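Local structure of lectin (Cicer arietinum, 3V6N) at residues 142-145 with 146-149; 109-112 with 113-116; 19-23 with 24-28. The protein agglutinates red blood cells as a plant albumin with a four-bladed hemopexin-type beta-propeller, and binds calcium and sodium ions. One frame throughout, in Å; residues are numbered along the deposited sequence.

Contact 1 (142-145 with 146-149); sequences RIDY and LTNR
Asp144 and Arg149 pair across the end of a beta hairpin in one blade of the hemopexin propeller. A G1 beta bulge closes it, because Asn148 and Arg149 both face Asp144. The pair is antiparallel and hydrogen-bonded. Asp144 N gives a nearly straight bond to Arg149 O at 2.9 Å. Arg149 N returns one to Asp144 O at 3.2 Å. Asn148 N adds a weak bond to the same Asp144 O. Asn148 itself has positive phi, as is usual at the first position of a G1 bulge.

The Asp144 side chain does a second job. Its CG is anti to the backbone N (chi1 179°), which carries the carboxylate over the turn. OD1 then meets two backbone N-H groups. Thr147 N reaches it at 3.0 Å from above the carboxylate plane, 56° out of it. Leu146 N lies at 2.8 Å, but the bond is bent and weak. The turn is thus tied by one carboxylate oxygen as well as by the main chain. The Asp144 and Thr147 side chains cross at about a right angle.

The Tyr145 side chain packs on Val132 and Lys130. Its ring also lies close to the next peptide, with Tyr145 CD2 3.3 Å from Leu146 N.

Contact 2 (109-112 with 113-116); sequences PFFK and GTVF
Phe111 and Phe116 stack across a type II beta turn that runs from Phe111 to Thr114. The turn lies in the connection between helix 104-107 and strand 122-125, which leads from one propeller blade to the next. The chain enters it through a short 3-10 segment, where Pro109 O accepts a bond from Lys112 N.

Phe110 points away from the turn, yet its CE2 sits over the centre of one face of the Phe111 ring, 3.7 Å above the plane. Phe116 CB covers the opposite face, so Phe111 is held between two residues. With CG anti to its carbonyl carbon (chi1 -77°), Phe111 puts its ring over that of Phe116, slid to one side. The offset stack has centroids 4.8 Å apart and planes 8° from parallel. Phe116 CB lies 3.7 Å from the Phe111 ring centroid, a CH-pi contact over the face.

Phe111 O is the polar centre of the turn. Thr114 N bonds to it at 3.0 Å, the closing bond of the turn. Thr114 OG1 also donates to it; the 2.5 Å separation is very short and its exact length doubtful. The same OG1 takes a weak bond from Phe116 N.

Lys112 takes the second position of the turn, with CB and CG near Gly113 N. Gly113 follows with phi 82°, the positive value of the third position in a type II turn.

Phe111 and Phe116 also touch Ala141, and Phe116 and Thr114 touch Ile154. The Thr114 N bond thus mainly fixes the backbone, and aromatic stacking adds an apolar layer.

Contact 3 (19-23 with 24-28); sequences YLFIN and DKYVL
Asp24 follows Asn23 at the tip of a tight beta hairpin, in a type II' turn from Ile22 to Lys25. Asn23 takes the second turn position with positive phi. Asp24 takes the third, and its side chain touches Phe46 and makes a long, weak ion pair with Arg48.

Lys25 begins the returning strand. Its N bonds to Ile22 O at 2.7 Å and closes the turn. Ile22 N bonds back to Lys25 O at 2.9 Å, from 43° above the carbonyl plane. Lys25 O also accepts from a water, which donates to Asn23 O as well and so bridges the tip. The extended Lys25 side chain leads away to a cation-pi contact with Phe46.

Tyr26 faces Phe21 in a non-hydrogen-bonded pair. Its chi1 of 77° places CG between the backbone N and carbonyl carbon, and the ring lies beside that of Phe21, pointing the same way. The planes are 28° apart and slid so that they barely overlap. The closer touch is Tyr26 CB to Phe21 CD1, at 3.4 Å. Tyr26 CD2 also comes to the edge of the Tyr19 ring.

Val27 pairs with Leu20 through two nearly straight bonds, both 2.9 Å: Leu20 N to Val27 O and Val27 N to Leu20 O.

Leu28 lies opposite Tyr19. Its CD1 sits over the centre of the Tyr19 ring, 3.9 Å from the centroid, as a CH-pi contact.

The hairpin occupies the middle of its blade. Strand 17-22 also pairs with strand 6-11, and Phe10 of that strand stacks on Tyr19. Strand 25-30 pairs with strands 39-41 and 43-46.

How the contacts relate
Contacts 1 and 2 are neighbours, their centres about 14 Å apart. Phe110 of contact 2 packs on Ile143 and on the backbone at Asn148 and Arg149 of contact 1, so the interblade turn rests on the end of the hairpin. Contact 3 lies in another blade, with nearest atoms about 16 Å from contact 1 and 18 Å from contact 2. It is the most buried of the three. Contacts 1 and 3 both join adjacent antiparallel strands, but contact 1 depends on a carboxylate and a bulge at a partly exposed end, whereas contact 3 adds aromatic packing to regular strand pairing. Contact 2 holds no strand and relies on a turn bonded at one carbonyl and ring stacking.

Contact 1 (142-145 with 146-149)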
loop_
_atom_site.group_PDB
_atom_site.type_symbol
_atom_site.label_atom_id
_atom_site.label_comp_id
_atom_site.label_asym_id
_atom_site.label_seq_id
_atom_site.Cartn_x
_atom_site.Cartn_y
_atom_site.Cartn_z
ATOM N N ARG A 142 4.509 -22.069 10.350
ATOM C CA ARG A 142 4.784 -21.873 11.743
ATOM C C ARG A 142 6.091 -21.099 11.810
ATOM O O ARG A 142 7.113 -21.583 11.332
ATOM C CB ARG A 142 4.878 -23.229 12.427
ATOM C CG ARG A 142 5.161 -23.190 13.911
ATOM C CD ARG A 142 5.216 -24.621 14.441
ATOM N NE ARG A 142 5.732 -24.648 15.805
ATOM C CZ ARG A 142 6.161 -25.744 16.425
ATOM N NH1 ARG A 142 6.135 -26.921 15.810
ATOM N NH2 ARG A 142 6.617 -25.657 17.666
ATOM N N ILE A 143 6.038 -19.884 12.356
ATOM C CA ILE A 143 7.196 -18.979 12.378
ATOM C C ILE A 143 7.519 -18.509 13.783
ATOM O O ILE A 143 6.697 -18.613 14.687
ATOM C CB ILE A 143 6.999 -17.722 11.486
ATOM C CG1 ILE A 143 5.967 -16.755 12.113
ATOM C CG2 ILE A 143 6.596 -18.134 10.077
ATOM C CD1 ILE A 143 6.059 -15.315 11.640
ATOM N N ASP A 144 8.732 -18.002 13.951
ATOM C CA ASP A 144 9.135 -17.313 15.170
ATOM C C ASP A 144 9.269 -15.860 14.745
ATOM O O ASP A 144 10.127 -15.535 13.913
ATOM C CB ASP A 144 10.468 -17.878 15.688
ATOM C CG ASP A 144 10.971 -17.182 16.952
ATOM O OD1 ASP A 144 10.906 -15.945 17.074
ATOM O OD2 ASP A 144 11.471 -17.884 17.836
ATOM N N TYR A 145 8.419 -14.988 15.283
ATOM C CA TYR A 145 8.464 -13.572 14.869
ATOM C C TYR A 145 9.696 -12.805 15.424
ATOM O O TYR A 145 10.125 -11.829 14.830
ATOM C CB TYR A 145 7.129 -12.840 15.169
ATOM C CG TYR A 145 6.966 -12.451 16.624
ATOM C CD1 TYR A 145 6.171 -13.209 17.488
ATOM C CD2 TYR A 145 7.642 -11.339 17.142
ATOM C CE1 TYR A 145 6.051 -12.865 18.828
ATOM C CE2 TYR A 145 7.534 -10.992 18.476
ATOM C CZ TYR A 145 6.739 -11.757 19.310
ATOM O OH TYR A 145 6.636 -11.384 20.638
ATOM N N LEU A 146 10.267 -13.254 16.544
ATOM C CA LEU A 146 11.430 -12.565 17.132
ATOM C C LEU A 146 12.704 -12.795 16.308
ATOM O O LEU A 146 13.433 -11.854 16.000
ATOM C CB LEU A 146 11.650 -12.990 18.590
ATOM C CG LEU A 146 12.446 -12.077 19.552
ATOM C CD1 LEU A 146 11.642 -10.832 19.932
ATOM C CD2 LEU A 146 12.854 -12.812 20.830
ATOM N N THR A 147 12.963 -14.041 15.941
ATOM C CA THR A 147 14.162 -14.353 15.163
ATOM C C THR A 147 13.906 -14.320 13.653
ATOM O O THR A 147 14.843 -14.435 12.862
ATOM C CB THR A 147 14.738 -15.708 15.562
ATOM O OG1 THR A 147 13.800 -16.726 15.220
ATOM C CG2 THR A 147 14.991 -15.753 17.070
ATOM N N ASN A 148 12.640 -14.159 13.267
ATOM C CA ASN A 148 12.244 -14.056 11.863
ATOM C C ASN A 148 12.573 -15.359 11.094
ATOM O O ASN A 148 13.226 -15.347 10.043
ATOM C CB ASN A 148 12.889 -12.816 11.235
ATOM C CG ASN A 148 12.141 -12.304 10.029
ATOM O OD1 ASN A 148 10.926 -12.141 10.061
ATOM N ND2 ASN A 148 12.867 -12.034 8.956
ATOM N N ARG A 149 12.116 -16.481 11.636
ATOM C CA ARG A 149 12.459 -17.778 11.084
ATOM C C ARG A 149 11.262 -18.688 10.887
ATOM O O ARG A 149 10.411 -18.819 11.765
ATOM C CB ARG A 149 13.457 -18.490 11.985
ATOM C CG ARG A 149 14.907 -18.091 11.766
ATOM C CD ARG A 149 15.772 -18.593 12.909
ATOM N NE ARG A 149 17.192 -18.660 12.533
ATOM C CZ ARG A 149 18.168 -19.033 13.360
ATOM N NH1 ARG A 149 17.890 -19.362 14.612
ATOM N NH2 ARG A 149 19.424 -19.068 12.927
#

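Contact 2 (109-112 with 113-116)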
loop_
_atom_site.group_PDB
_atom_site.type_symbol
_atom_site.label_atom_id
_atom_site.label_comp_id
_atom_site.label_asym_id
_atom_site.label_seq_id
_atom_site.Cartn_x
_atom_site.Cartn_y
_atom_site.Cartn_z
ATOM N N PRO A 109 11.231 -12.948 4.456
ATOM C CA PRO A 109 11.793 -13.419 3.179
ATOM C C PRO A 109 11.604 -14.900 2.881
ATOM O O PRO A 109 11.642 -15.300 1.716
ATOM C CB PRO A 109 13.289 -13.088 3.307
ATOM C CG PRO A 109 13.343 -11.963 4.302
ATOM C CD PRO A 109 12.254 -12.289 5.293
ATOM N N PHE A 110 11.402 -15.715 3.915
ATOM C CA PHE A 110 11.199 -17.162 3.724
ATOM C C PHE A 110 9.900 -17.461 2.964
ATOM O O PHE A 110 9.698 -18.576 2.474
ATOM C CB PHE A 110 11.248 -17.913 5.065
ATOM C CG PHE A 110 10.510 -17.221 6.190
ATOM C CD1 PHE A 110 11.200 -16.438 7.115
ATOM C CD2 PHE A 110 9.136 -17.360 6.329
ATOM C CE1 PHE A 110 10.534 -15.803 8.153
ATOM C CE2 PHE A 110 8.462 -16.732 7.363
ATOM C CZ PHE A 110 9.156 -15.951 8.278
ATOM N N PHE A 111 9.032 -16.458 2.842
ATOM C CA PHE A 111 7.777 -16.629 2.091
ATOM C C PHE A 111 7.904 -16.426 0.584
ATOM O O PHE A 111 6.998 -16.795 -0.181
ATOM C CB PHE A 111 6.655 -15.756 2.672
ATOM C CG PHE A 111 6.050 -16.309 3.937
ATOM C CD1 PHE A 111 5.922 -17.694 4.123
ATOM C CD2 PHE A 111 5.575 -15.455 4.933
ATOM C CE1 PHE A 111 5.356 -18.208 5.281
ATOM C CE2 PHE A 111 5.003 -15.973 6.095
ATOM C CZ PHE A 111 4.898 -17.347 6.266
ATOM N N LYS A 112 9.027 -15.864 0.142
ATOM C CA LYS A 112 9.237 -15.653 -1.287
ATOM C C LYS A 112 9.079 -16.975 -2.043
ATOM O O LYS A 112 9.575 -17.997 -1.599
ATOM C CB LYS A 112 10.604 -15.027 -1.545
ATOM C CG LYS A 112 10.774 -14.442 -2.951
ATOM C CD LYS A 112 12.228 -14.536 -3.421
ATOM C CE LYS A 112 13.182 -13.928 -2.402
ATOM N NZ LYS A 112 12.874 -12.482 -2.194
ATOM N N GLY A 113 8.362 -16.956 -3.163
ATOM C CA GLY A 113 8.155 -18.165 -3.974
ATOM C C GLY A 113 7.049 -19.095 -3.496
ATOM O O GLY A 113 6.823 -20.166 -4.094
ATOM N N THR A 114 6.374 -18.701 -2.412
ATOM C CA THR A 114 5.227 -19.449 -1.871
ATOM C C THR A 114 3.933 -18.667 -2.096
ATOM O O THR A 114 3.951 -17.505 -2.504
ATOM C CB THR A 114 5.330 -19.713 -0.348
ATOM O OG1 THR A 114 5.189 -18.477 0.363
ATOM C CG2 THR A 114 6.652 -20.375 0.044
ATOM N N VAL A 115 2.813 -19.318 -1.805
ATOM C CA VAL A 115 1.499 -18.694 -1.880
ATOM C C VAL A 115 1.298 -17.587 -0.809
ATOM O O VAL A 115 0.493 -16.674 -1.003
ATOM C CB VAL A 115 0.386 -19.779 -1.879
ATOM C CG1 VAL A 115 0.338 -20.561 -0.555
ATOM C CG2 VAL A 115 -0.971 -19.187 -2.258
ATOM N N PHE A 116 2.075 -17.629 0.275
ATOM C CA PHE A 116 1.975 -16.628 1.348
ATOM C C PHE A 116 2.495 -15.232 0.958
ATOM O O PHE A 116 2.210 -14.247 1.651
ATOM C CB PHE A 116 2.733 -17.075 2.603
ATOM C CG PHE A 116 2.132 -18.260 3.316
ATOM C CD1 PHE A 116 2.345 -19.562 2.845
ATOM C CD2 PHE A 116 1.382 -18.084 4.475
ATOM C CE1 PHE A 116 1.810 -20.654 3.522
ATOM C CE2 PHE A 116 0.835 -19.169 5.142
ATOM C CZ PHE A 116 1.055 -20.459 4.670
#

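Contact 3 (19-23 with 24-28)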
loop_
_atom_site.group_PDB
_atom_site.type_symbol
_atom_site.label_atom_id
_atom_site.label_comp_id
_atom_site.label_asym_id
_atom_site.label_seq_id
_atom_site.Cartn_x
_atom_site.Cartn_y
_atom_site.Cartn_z
ATOM N N TYR A 19 -9.892 -7.760 19.277
ATOM C CA TYR A 19 -10.240 -6.882 18.161
ATOM C C TYR A 19 -10.612 -7.742 16.952
ATOM O O TYR A 19 -9.878 -8.657 16.571
ATOM C CB TYR A 19 -9.045 -5.967 17.807
ATOM C CG TYR A 19 -8.652 -5.016 18.924
ATOM C CD1 TYR A 19 -9.177 -3.726 18.982
ATOM C CD2 TYR A 19 -7.790 -5.422 19.942
ATOM C CE1 TYR A 19 -8.838 -2.848 20.023
ATOM C CE2 TYR A 19 -7.430 -4.556 20.977
ATOM C CZ TYR A 19 -7.975 -3.278 21.026
ATOM O OH TYR A 19 -7.627 -2.432 22.056
ATOM N N LEU A 20 -11.757 -7.421 16.361
ATOM C CA LEU A 20 -12.313 -8.126 15.240
ATOM C C LEU A 20 -12.503 -7.131 14.113
ATOM O O LEU A 20 -13.083 -6.075 14.322
ATOM C CB LEU A 20 -13.666 -8.732 15.636
ATOM C CG LEU A 20 -13.624 -9.705 16.806
ATOM C CD1 LEU A 20 -15.028 -9.957 17.327
ATOM C CD2 LEU A 20 -12.984 -10.986 16.332
ATOM N N PHE A 21 -12.011 -7.480 12.929
ATOM C CA PHE A 21 -12.031 -6.593 11.773
ATOM C C PHE A 21 -12.986 -7.133 10.734
ATOM O O PHE A 21 -12.969 -8.319 10.413
ATOM C CB PHE A 21 -10.611 -6.407 11.223
ATOM C CG PHE A 21 -9.678 -5.811 12.236
ATOM C CD1 PHE A 21 -9.563 -4.431 12.353
ATOM C CD2 PHE A 21 -9.002 -6.622 13.139
ATOM C CE1 PHE A 21 -8.759 -3.863 13.327
ATOM C CE2 PHE A 21 -8.188 -6.065 14.109
ATOM C CZ PHE A 21 -8.061 -4.682 14.199
ATOM N N ILE A 22 -13.849 -6.258 10.252
ATOM C CA ILE A 22 -14.876 -6.618 9.294
ATOM C C ILE A 22 -14.872 -5.514 8.252
ATOM O O ILE A 22 -15.024 -4.340 8.598
ATOM C CB ILE A 22 -16.266 -6.688 9.964
ATOM C CG1 ILE A 22 -16.247 -7.674 11.143
ATOM C CG2 ILE A 22 -17.332 -7.050 8.934
ATOM C CD1 ILE A 22 -17.087 -7.215 12.314
ATOM N N ASN A 23 -14.688 -5.899 6.988
ATOM C CA ASN A 23 -14.511 -4.959 5.883
ATOM C C ASN A 23 -13.446 -3.908 6.248
ATOM O O ASN A 23 -12.310 -4.262 6.571
ATOM C CB ASN A 23 -15.859 -4.313 5.492
ATOM C CG ASN A 23 -16.918 -5.340 5.087
ATOM O OD1 ASN A 23 -16.602 -6.406 4.567
ATOM N ND2 ASN A 23 -18.175 -5.010 5.310
ATOM N N ASP A 24 -13.823 -2.631 6.237
ATOM C CA ASP A 24 -12.926 -1.553 6.620
ATOM C C ASP A 24 -13.221 -1.036 8.043
ATOM O O ASP A 24 -12.834 0.074 8.413
ATOM C CB ASP A 24 -12.964 -0.422 5.578
ATOM C CG ASP A 24 -14.365 0.165 5.377
ATOM O OD1 ASP A 24 -15.371 -0.450 5.784
ATOM O OD2 ASP A 24 -14.456 1.261 4.804
ATOM N N LYS A 25 -13.894 -1.865 8.827
ATOM C CA LYS A 25 -14.308 -1.509 10.171
ATOM C C LYS A 25 -13.745 -2.489 11.204
ATOM O O LYS A 25 -13.152 -3.534 10.855
ATOM C CB LYS A 25 -15.844 -1.480 10.271
ATOM C CG LYS A 25 -16.513 -0.354 9.473
ATOM C CD LYS A 25 -17.996 -0.275 9.826
ATOM C CE LYS A 25 -18.715 0.890 9.147
ATOM N NZ LYS A 25 -19.920 1.278 9.942
ATOM N N TYR A 26 -13.943 -2.147 12.474
ATOM C CA TYR A 26 -13.627 -3.051 13.562
ATOM C C TYR A 26 -14.541 -2.897 14.777
ATOM O O TYR A 26 -15.224 -1.869 14.943
ATOM C CB TYR A 26 -12.168 -2.890 13.993
ATOM C CG TYR A 26 -11.877 -1.676 14.843
ATOM C CD1 TYR A 26 -11.823 -0.394 14.281
ATOM C CD2 TYR A 26 -11.617 -1.807 16.198
ATOM C CE1 TYR A 26 -11.535 0.719 15.054
ATOM C CE2 TYR A 26 -11.328 -0.693 16.986
ATOM C CZ TYR A 26 -11.294 0.562 16.407
ATOM O OH TYR A 26 -10.993 1.664 17.173
ATOM N N VAL A 27 -14.500 -3.932 15.611
ATOM C CA VAL A 27 -15.116 -3.972 16.929
ATOM C C VAL A 27 -14.088 -4.446 17.971
ATOM O O VAL A 27 -13.248 -5.327 17.704
ATOM C CB VAL A 27 -16.346 -4.921 16.907
ATOM C CG1 VAL A 27 -16.779 -5.346 18.295
ATOM C CG2 VAL A 27 -17.511 -4.253 16.182
ATOM N N LEU A 28 -14.159 -3.852 19.157
ATOM C CA LEU A 28 -13.443 -4.354 20.308
ATOM C C LEU A 28 -14.439 -5.114 21.151
ATOM O O LEU A 28 -15.440 -4.541 21.603
ATOM C CB LEU A 28 -12.849 -3.204 21.132
ATOM C CG LEU A 28 -12.262 -3.569 22.518
ATOM C CD1 LEU A 28 -11.238 -4.697 22.426
ATOM C CD2 LEU A 28 -11.656 -2.328 23.181
HETATM O O HOH W 1 -10.948 -3.863 8.893
#